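Local coordinates for protein AGR_L_2016p (Agrobacterium tumefaciens, PDB 2GVH) that probably hydrolyses acyl-CoA thioesters to coenzyme A and the free acid, as a thioesterase of the hotdog superfamily, at residues S234-T240 with T257-V263; H89-F93 with F191-R196; R57-I61 with V163-F167. All coordinates share one frame; numbering follows the deposited sequence.

Contact 1 of 3, residues S234-T240 with T257-V263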
loop_
_atom_site.group_PDB
_atom_site.type_symbol
_atom_site.label_atom_id
_atom_site.label_comp_id
_atom_site.label_asym_id
_atom_site.label_seq_id
_atom_site.Cartn_x
_atom_site.Cartn_y
_atom_site.Cartn_z
ATOM N N SER B 234 2.829 5.769 34.253
ATOM C CA SER B 234 2.336 4.976 33.122
ATOM C C SER B 234 2.883 5.346 31.728
ATOM O O SER B 234 2.620 4.644 30.760
ATOM C CB SER B 234 0.806 4.938 33.121
ATOM O OG SER B 234 0.289 6.156 32.636
ATOM N N SER B 235 3.635 6.430 31.621
ATOM C CA SER B 235 4.118 6.872 30.316
ATOM C C SER B 235 5.626 6.866 30.212
ATOM O O SER B 235 6.323 6.868 31.224
ATOM C CB SER B 235 3.616 8.273 30.028
ATOM O OG SER B 235 4.098 9.155 31.005
HETATM N N MSE B 236 6.135 6.855 28.983
HETATM C CA MSE B 236 7.561 7.102 28.750
HETATM C C MSE B 236 7.656 8.177 27.709
HETATM O O MSE B 236 6.701 8.422 26.953
HETATM C CB MSE B 236 8.292 5.876 28.197
HETATM C CG MSE B 236 8.436 4.683 29.119
HETATM SE SE MSE B 236 8.092 2.983 28.155
HETATM C CE MSE B 236 6.271 3.178 27.914
ATOM N N SER B 237 8.842 8.766 27.668
ATOM C CA SER B 237 9.255 9.698 26.661
ATOM C C SER B 237 10.429 9.137 25.845
ATOM O O SER B 237 11.535 8.835 26.369
ATOM C CB SER B 237 9.648 11.011 27.316
ATOM O OG SER B 237 10.262 11.872 26.369
ATOM N N ILE B 238 10.184 9.033 24.550
ATOM C CA ILE B 238 11.078 8.364 23.653
ATOM C C ILE B 238 11.653 9.405 22.748
ATOM O O ILE B 238 10.914 10.240 22.246
ATOM C CB ILE B 238 10.349 7.326 22.768
ATOM C CG1 ILE B 238 9.844 6.143 23.601
ATOM C CG2 ILE B 238 11.333 6.772 21.716
ATOM C CD1 ILE B 238 8.552 6.393 24.291
ATOM N N GLN B 239 12.982 9.382 22.592
ATOM C CA GLN B 239 13.638 10.201 21.610
ATOM C C GLN B 239 13.860 9.375 20.376
ATOM O O GLN B 239 14.236 8.241 20.476
ATOM C CB GLN B 239 14.988 10.702 22.113
ATOM C CG GLN B 239 15.862 11.277 21.019
ATOM C CD GLN B 239 17.085 11.957 21.577
ATOM O OE1 GLN B 239 16.974 13.015 22.204
ATOM N NE2 GLN B 239 18.269 11.356 21.365
ATOM N N THR B 240 13.658 9.965 19.209
ATOM C CA THR B 240 13.955 9.285 17.960
ATOM C C THR B 240 14.758 10.202 17.102
ATOM O O THR B 240 14.467 11.384 17.033
ATOM C CB THR B 240 12.700 8.933 17.174
ATOM O OG1 THR B 240 11.790 8.268 18.039
ATOM C CG2 THR B 240 13.082 7.978 16.042
ATOM N N THR B 257 14.996 15.048 14.595
ATOM C CA THR B 257 14.911 14.475 15.920
ATOM C C THR B 257 13.516 14.738 16.473
ATOM O O THR B 257 13.004 15.844 16.356
ATOM C CB THR B 257 15.957 15.108 16.831
ATOM O OG1 THR B 257 17.261 14.915 16.247
ATOM C CG2 THR B 257 15.909 14.488 18.237
ATOM N N GLY B 258 12.892 13.721 17.064
ATOM C CA GLY B 258 11.558 13.857 17.609
ATOM C C GLY B 258 11.489 13.297 19.005
ATOM O O GLY B 258 12.272 12.420 19.381
ATOM N N HIS B 259 10.559 13.800 19.790
ATOM C CA HIS B 259 10.292 13.237 21.110
ATOM C C HIS B 259 8.820 12.898 21.146
ATOM O O HIS B 259 7.970 13.772 20.889
ATOM C CB HIS B 259 10.650 14.233 22.205
ATOM C CG HIS B 259 12.092 14.623 22.190
ATOM N ND1 HIS B 259 13.027 14.062 23.043
ATOM C CD2 HIS B 259 12.772 15.474 21.385
ATOM C CE1 HIS B 259 14.214 14.578 22.777
ATOM N NE2 HIS B 259 14.089 15.433 21.775
ATOM N N PHE B 260 8.532 11.630 21.447
ATOM C CA PHE B 260 7.165 11.137 21.544
ATOM C C PHE B 260 6.836 10.659 22.951
ATOM O O PHE B 260 7.670 10.088 23.669
ATOM C CB PHE B 260 6.945 10.010 20.538
ATOM C CG PHE B 260 7.358 10.366 19.133
ATOM C CD1 PHE B 260 8.666 10.148 18.695
ATOM C CD2 PHE B 260 6.430 10.909 18.242
ATOM C CE1 PHE B 260 9.048 10.472 17.396
ATOM C CE2 PHE B 260 6.789 11.252 16.923
ATOM C CZ PHE B 260 8.137 11.032 16.516
ATOM N N THR B 261 5.597 10.901 23.358
ATOM C CA THR B 261 5.172 10.368 24.634
ATOM C C THR B 261 4.281 9.175 24.367
ATOM O O THR B 261 3.331 9.267 23.592
ATOM C CB THR B 261 4.536 11.443 25.505
ATOM O OG1 THR B 261 5.535 12.418 25.791
ATOM C CG2 THR B 261 4.027 10.873 26.835
HETATM N N MSE B 262 4.626 8.049 24.988
HETATM C CA MSE B 262 3.886 6.796 24.803
HETATM C C MSE B 262 3.234 6.372 26.109
HETATM O O MSE B 262 3.799 6.552 27.160
HETATM C CB MSE B 262 4.848 5.704 24.338
HETATM C CG MSE B 262 5.525 5.974 22.973
HETATM SE SE MSE B 262 4.296 5.809 21.361
HETATM C CE MSE B 262 3.586 4.221 21.503
ATOM N N VAL B 263 2.039 5.815 26.058
ATOM C CA VAL B 263 1.402 5.385 27.296
ATOM C C VAL B 263 1.183 3.884 27.265
ATOM O O VAL B 263 0.726 3.354 26.256
ATOM C CB VAL B 263 0.089 6.130 27.527
ATOM C CG1 VAL B 263 -0.689 5.525 28.696
ATOM C CG2 VAL B 263 0.363 7.609 27.803
#

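Contact 2 of 3, residues H89-F93 with F191-R196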
loop_
_atom_site.group_PDB
_atom_site.type_symbol
_atom_site.label_atom_id
_atom_site.label_comp_id
_atom_site.label_asym_id
_atom_site.label_seq_id
_atom_site.Cartn_x
_atom_site.Cartn_y
_atom_site.Cartn_z
ATOM N N HIS B 89 2.713 -9.141 17.692
ATOM C CA HIS B 89 4.168 -9.297 17.708
ATOM C C HIS B 89 4.973 -8.082 17.181
ATOM O O HIS B 89 4.634 -7.458 16.183
ATOM C CB HIS B 89 4.566 -10.526 16.862
ATOM C CG HIS B 89 4.102 -11.833 17.421
ATOM N ND1 HIS B 89 2.842 -12.346 17.180
ATOM C CD2 HIS B 89 4.728 -12.728 18.223
ATOM C CE1 HIS B 89 2.714 -13.504 17.805
ATOM N NE2 HIS B 89 3.845 -13.756 18.442
ATOM N N ILE B 90 6.077 -7.759 17.822
ATOM C CA ILE B 90 7.068 -6.973 17.110
ATOM C C ILE B 90 8.006 -7.920 16.390
ATOM O O ILE B 90 8.602 -8.790 17.023
ATOM C CB ILE B 90 7.918 -6.083 17.992
ATOM C CG1 ILE B 90 7.069 -5.042 18.676
ATOM C CG2 ILE B 90 8.901 -5.368 17.129
ATOM C CD1 ILE B 90 7.796 -4.332 19.819
ATOM N N VAL B 91 8.149 -7.740 15.083
ATOM C CA VAL B 91 8.900 -8.703 14.263
ATOM C C VAL B 91 10.145 -8.089 13.694
ATOM O O VAL B 91 10.083 -7.086 12.989
ATOM C CB VAL B 91 8.001 -9.312 13.149
ATOM C CG1 VAL B 91 8.657 -10.468 12.514
ATOM C CG2 VAL B 91 6.760 -9.826 13.799
ATOM N N GLU B 92 11.277 -8.674 14.001
ATOM C CA GLU B 92 12.536 -8.091 13.589
ATOM C C GLU B 92 13.227 -8.921 12.546
ATOM O O GLU B 92 13.438 -10.094 12.743
ATOM C CB GLU B 92 13.463 -7.924 14.782
ATOM C CG GLU B 92 14.648 -7.026 14.486
ATOM C CD GLU B 92 15.636 -6.884 15.638
ATOM O OE1 GLU B 92 15.391 -7.402 16.732
ATOM O OE2 GLU B 92 16.699 -6.265 15.441
ATOM N N PHE B 93 13.606 -8.295 11.442
ATOM C CA PHE B 93 14.343 -8.967 10.395
ATOM C C PHE B 93 15.786 -8.451 10.388
ATOM O O PHE B 93 16.029 -7.263 10.182
ATOM C CB PHE B 93 13.671 -8.723 9.057
ATOM C CG PHE B 93 12.229 -9.163 9.016
ATOM C CD1 PHE B 93 11.240 -8.409 9.619
ATOM C CD2 PHE B 93 11.866 -10.319 8.357
ATOM C CE1 PHE B 93 9.912 -8.807 9.590
ATOM C CE2 PHE B 93 10.555 -10.730 8.318
ATOM C CZ PHE B 93 9.554 -9.966 8.933
ATOM N N PHE B 191 7.140 3.490 19.055
ATOM C CA PHE B 191 6.302 2.413 19.532
ATOM C C PHE B 191 7.134 1.188 19.873
ATOM O O PHE B 191 6.949 0.587 20.901
ATOM C CB PHE B 191 5.264 2.060 18.480
ATOM C CG PHE B 191 4.469 0.872 18.840
ATOM C CD1 PHE B 191 5.010 -0.409 18.705
ATOM C CD2 PHE B 191 3.212 1.010 19.380
ATOM C CE1 PHE B 191 4.303 -1.532 19.081
ATOM C CE2 PHE B 191 2.490 -0.114 19.742
ATOM C CZ PHE B 191 3.035 -1.383 19.599
ATOM N N VAL B 192 8.081 0.834 19.009
ATOM C CA VAL B 192 8.931 -0.322 19.232
ATOM C C VAL B 192 9.705 -0.180 20.548
ATOM O O VAL B 192 9.507 -0.974 21.456
ATOM C CB VAL B 192 9.888 -0.547 18.026
ATOM C CG1 VAL B 192 11.086 -1.492 18.381
ATOM C CG2 VAL B 192 9.113 -1.040 16.814
ATOM N N ALA B 193 10.563 0.826 20.665
ATOM C CA ALA B 193 11.322 1.090 21.909
ATOM C C ALA B 193 10.494 1.173 23.190
ATOM O O ALA B 193 10.829 0.511 24.173
ATOM C CB ALA B 193 12.157 2.358 21.775
ATOM N N ALA B 194 9.439 1.990 23.206
ATOM C CA ALA B 194 8.484 2.000 24.351
ATOM C C ALA B 194 7.987 0.626 24.733
ATOM O O ALA B 194 8.077 0.218 25.885
ATOM C CB ALA B 194 7.241 2.904 24.059
ATOM N N SER B 195 7.473 -0.091 23.747
ATOM C CA SER B 195 6.765 -1.350 24.004
ATOM C C SER B 195 7.716 -2.397 24.484
ATOM O O SER B 195 7.427 -3.134 25.412
ATOM C CB SER B 195 6.053 -1.833 22.751
ATOM O OG SER B 195 5.531 -3.113 22.982
ATOM N N ARG B 196 8.866 -2.455 23.845
ATOM C CA ARG B 196 9.968 -3.311 24.329
ATOM C C ARG B 196 10.309 -3.013 25.767
ATOM O O ARG B 196 10.469 -3.925 26.548
ATOM C CB ARG B 196 11.212 -3.204 23.434
ATOM C CG ARG B 196 11.075 -4.034 22.158
ATOM C CD ARG B 196 12.293 -3.926 21.287
ATOM N NE ARG B 196 12.277 -4.828 20.134
ATOM C CZ ARG B 196 13.219 -4.831 19.194
ATOM N NH1 ARG B 196 14.240 -3.979 19.259
ATOM N NH2 ARG B 196 13.164 -5.686 18.184
#

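Contact 3 of 3, residues R57-I61 with V163-F167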
loop_
_atom_site.group_PDB
_atom_site.type_symbol
_atom_site.label_atom_id
_atom_site.label_comp_id
_atom_site.label_asym_id
_atom_site.label_seq_id
_atom_site.Cartn_x
_atom_site.Cartn_y
_atom_site.Cartn_z
ATOM N N ARG B 57 13.669 -8.139 1.477
ATOM C CA ARG B 57 13.953 -6.672 1.494
ATOM C C ARG B 57 15.192 -6.323 2.351
ATOM O O ARG B 57 16.085 -5.587 1.913
ATOM C CB ARG B 57 12.747 -5.859 1.910
ATOM C CG ARG B 57 12.751 -4.397 1.383
ATOM C CD ARG B 57 11.654 -3.536 2.047
ATOM N NE ARG B 57 10.365 -4.104 1.765
ATOM C CZ ARG B 57 9.299 -4.020 2.550
ATOM N NH1 ARG B 57 9.334 -3.377 3.708
ATOM N NH2 ARG B 57 8.176 -4.601 2.165
ATOM N N VAL B 58 15.289 -6.876 3.550
ATOM C CA VAL B 58 16.390 -6.477 4.409
ATOM C C VAL B 58 17.699 -7.106 3.925
ATOM O O VAL B 58 18.793 -6.578 4.158
ATOM C CB VAL B 58 16.092 -6.794 5.881
ATOM C CG1 VAL B 58 15.647 -8.268 6.054
ATOM C CG2 VAL B 58 17.261 -6.429 6.766
ATOM N N ALA B 59 17.581 -8.227 3.233
ATOM C CA ALA B 59 18.713 -8.824 2.577
ATOM C C ALA B 59 19.255 -7.879 1.533
ATOM O O ALA B 59 20.463 -7.580 1.509
ATOM C CB ALA B 59 18.324 -10.098 1.956
ATOM N N PHE B 60 18.345 -7.420 0.682
ATOM C CA PHE B 60 18.620 -6.462 -0.358
ATOM C C PHE B 60 19.370 -5.231 0.169
ATOM O O PHE B 60 20.508 -4.922 -0.298
ATOM C CB PHE B 60 17.322 -6.075 -1.069
ATOM C CG PHE B 60 17.462 -4.906 -1.988
ATOM C CD1 PHE B 60 17.956 -5.068 -3.268
ATOM C CD2 PHE B 60 17.100 -3.638 -1.575
ATOM C CE1 PHE B 60 18.090 -3.987 -4.129
ATOM C CE2 PHE B 60 17.236 -2.545 -2.432
ATOM C CZ PHE B 60 17.718 -2.724 -3.709
ATOM N N ILE B 61 18.764 -4.568 1.156
ATOM C CA ILE B 61 19.379 -3.409 1.810
ATOM C C ILE B 61 20.804 -3.751 2.290
ATOM O O ILE B 61 21.745 -2.988 2.046
ATOM C CB ILE B 61 18.536 -2.933 2.983
ATOM C CG1 ILE B 61 17.130 -2.486 2.514
ATOM C CG2 ILE B 61 19.234 -1.817 3.735
ATOM C CD1 ILE B 61 16.164 -2.173 3.671
ATOM N N VAL B 163 15.970 0.251 9.869
ATOM C CA VAL B 163 15.895 0.868 8.534
ATOM C C VAL B 163 14.633 0.444 7.772
ATOM O O VAL B 163 13.946 -0.478 8.153
ATOM C CB VAL B 163 17.138 0.574 7.658
ATOM C CG1 VAL B 163 18.418 0.828 8.399
ATOM C CG2 VAL B 163 17.103 -0.831 7.191
ATOM N N GLU B 164 14.354 1.142 6.691
ATOM C CA GLU B 164 13.270 0.805 5.782
ATOM C C GLU B 164 13.602 1.544 4.497
ATOM O O GLU B 164 14.354 2.532 4.512
ATOM C CB GLU B 164 11.908 1.264 6.330
ATOM C CG GLU B 164 10.671 0.826 5.497
ATOM C CD GLU B 164 10.734 -0.616 4.963
ATOM O OE1 GLU B 164 11.435 -0.864 3.956
ATOM O OE2 GLU B 164 10.074 -1.495 5.547
ATOM N N ILE B 165 13.057 1.078 3.386
ATOM C CA ILE B 165 13.252 1.778 2.128
ATOM C C ILE B 165 12.154 2.796 1.986
ATOM O O ILE B 165 11.091 2.629 2.577
ATOM C CB ILE B 165 13.201 0.810 0.976
ATOM C CG1 ILE B 165 14.496 0.027 0.948
ATOM C CG2 ILE B 165 13.058 1.540 -0.350
ATOM C CD1 ILE B 165 14.337 -1.300 0.311
ATOM N N VAL B 166 12.428 3.862 1.243
ATOM C CA VAL B 166 11.446 4.873 0.884
ATOM C C VAL B 166 10.680 4.412 -0.369
ATOM O O VAL B 166 11.261 4.203 -1.432
ATOM C CB VAL B 166 12.112 6.273 0.671
ATOM C CG1 VAL B 166 11.097 7.336 0.203
ATOM C CG2 VAL B 166 12.762 6.768 1.940
ATOM N N PHE B 167 9.375 4.224 -0.236
ATOM C CA PHE B 167 8.570 3.692 -1.346
ATOM C C PHE B 167 7.980 4.833 -2.154
ATOM O O PHE B 167 7.705 5.901 -1.604
ATOM C CB PHE B 167 7.421 2.823 -0.824
ATOM C CG PHE B 167 7.865 1.557 -0.154
ATOM C CD1 PHE B 167 8.402 0.493 -0.898
ATOM C CD2 PHE B 167 7.759 1.427 1.232
ATOM C CE1 PHE B 167 8.813 -0.687 -0.269
ATOM C CE2 PHE B 167 8.175 0.269 1.875
ATOM C CZ PHE B 167 8.696 -0.801 1.121
#

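Contact 1 of 3, residues S234-T240 with T257-V263
Residues 235-240 and 257-263 pair as the two antiparallel strands of a beta hairpin in the second hotdog sheet of the chain. Met-236 with Met-262, Ile-238 with Phe-260 and Thr-240 with Gly-258 are the hydrogen-bonded pairs. Each is closed by two backbone bonds; for Ile-238 and Phe-260, N to O is 2.9 Å in both directions. The buried face carries Ile-238, Thr-240, Phe-260 and two selenomethionines, Met-236 and Met-262. The chi2 of Ile-238 (82°) bends its CD1 across to Met-262 CG, 3.3 Å away. Thr-240 OG1 lies at the edge of the Phe-260 ring, 3.6 Å from CE1. The other face is more polar. There Gln-239 and His-259 run side by side. Gln-239 OE1 reaches His-259 CE1 at 3.2 Å, with the amide and ring planes 79° apart. The polar hold on this ring is elsewhere: Glu-229 OE1 is hydrogen-bonded to both His-259 ND1 and Ser-237 OG. Strand 220-231, which carries Glu-229, flanks 234-240, and strand 202-211 flanks 257-263. Helix 179-198 lies against the buried face, with Ala-194 touching Ile-238 and with Met-186 and Thr-187 on Phe-260.

Contact 2 of 3, residues H89-F93 with F191-R196
Ile-90 reaches from its strand to helix residues Phe-191, Val-192, Ser-195 and Arg-196. Its CD1 methyl lies 4.0 Å from Arg-196 CG and 4.1 Å from Ser-195 OG. The CG2 branch turns to the CG2 methyl of Val-192, at 4.3 Å. On another side CG1 comes to the edge of the Phe-191 ring, near the ring plane. CD1 also lies against Val-192 O, so both branches meet that residue. With CG1 anti to the carbonyl carbon (chi1 -63°) and CD1 extended beyond it, the longer branch can reach toward Ser-195 and Arg-196.

Glu-92, two residues on, makes the polar contact. Its OE1 forms a salt bridge with Arg-196 NH2 at 3.2 Å. The hydrogen bond within it is weak, and the carboxylate and guanidinium planes are 50° apart. The arginine chain is extended from CG to NE, which carries its charge out from the helix to the strand. Val-192 CG1, one helical turn earlier, lies over one guanidinium face, offset toward the rim.

Partners outside the contact position Glu-92 and Ser-195. Glu-92 OE2 is paired with Arg-30 NE, so the carboxylate is shared by two arginines, which would probably stabilise its negative charge. Ser-195 OG is hydrogen-bonded to Lys-200 O.

This is a meeting of two hotdog units. Strand 89-100 belongs to the first five-stranded sheet, and helix 179-198 packs on the second. Strand 29-35 runs beside 89-93, and its Ile-32 touches Ile-90, Glu-92 and Arg-196.

Contact 3 of 3, residues R57-I61 with V163-F167
Arg-57 turns one guanidinium face to the ring edge of Phe-167. Phe-167 CZ stands over the centre of that face, 3.6 Å from Arg-57 CZ. The two planes are 89° apart, so the meeting is T-shaped. Glu-164 comes from another side, at the guanidinium edge. Its OE2 is 2.7 Å from Arg-57 NH1, a short but strongly bent hydrogen bond (118°), and its OE1 is 3.3 Å from the same nitrogen, a long one; both bonds of this salt bridge are weak. A bend at chi3 (-60°) turns the guanidinium away from the arginine's extended inner chain. Glu-164 OE1 also takes the backbone N-H of Ile-165 on its anti lone pair, 2.6 Å from Ile-165 N, which helps to fix the carboxylate.

The contact sets helix 49-67, which packs on the first hotdog sheet, across strand 160-165 of the second. Val-163 of that strand is backbone hydrogen-bonded to Arg-30 of strand 29-35 in the first sheet. Next to the charged pair, Ile-165 CD1 fits among Arg-57 CG, Phe-60 and Ile-61 CG1. Ile-61 and Val-163 lie alongside in opposite senses, Ile-61 CD1 3.9 Å from Val-163 CG2. Phe-60 meets Phe-178 of the second subunit edge-to-face.

From the N terminus, helix residues 57-61 come first, then strand residues 89-93. Contact 3 closes a loop of 101 residues when 163-167 returns to the helix. Contact 2 closes one of 97 residues when 191-196 reaches the strand. The two loops cross, and each joins the first hotdog unit to the second. Their centres are about 17 Å apart, and Phe-93 packs on Val-58 between them. Contact 1 follows in series. It closes only a short hairpin within the second sheet. It touches contact 2 through helix 179-198, where Met-262 and Ile-238 meet Ala-194. It does not touch contact 3, although both reach the same sheet.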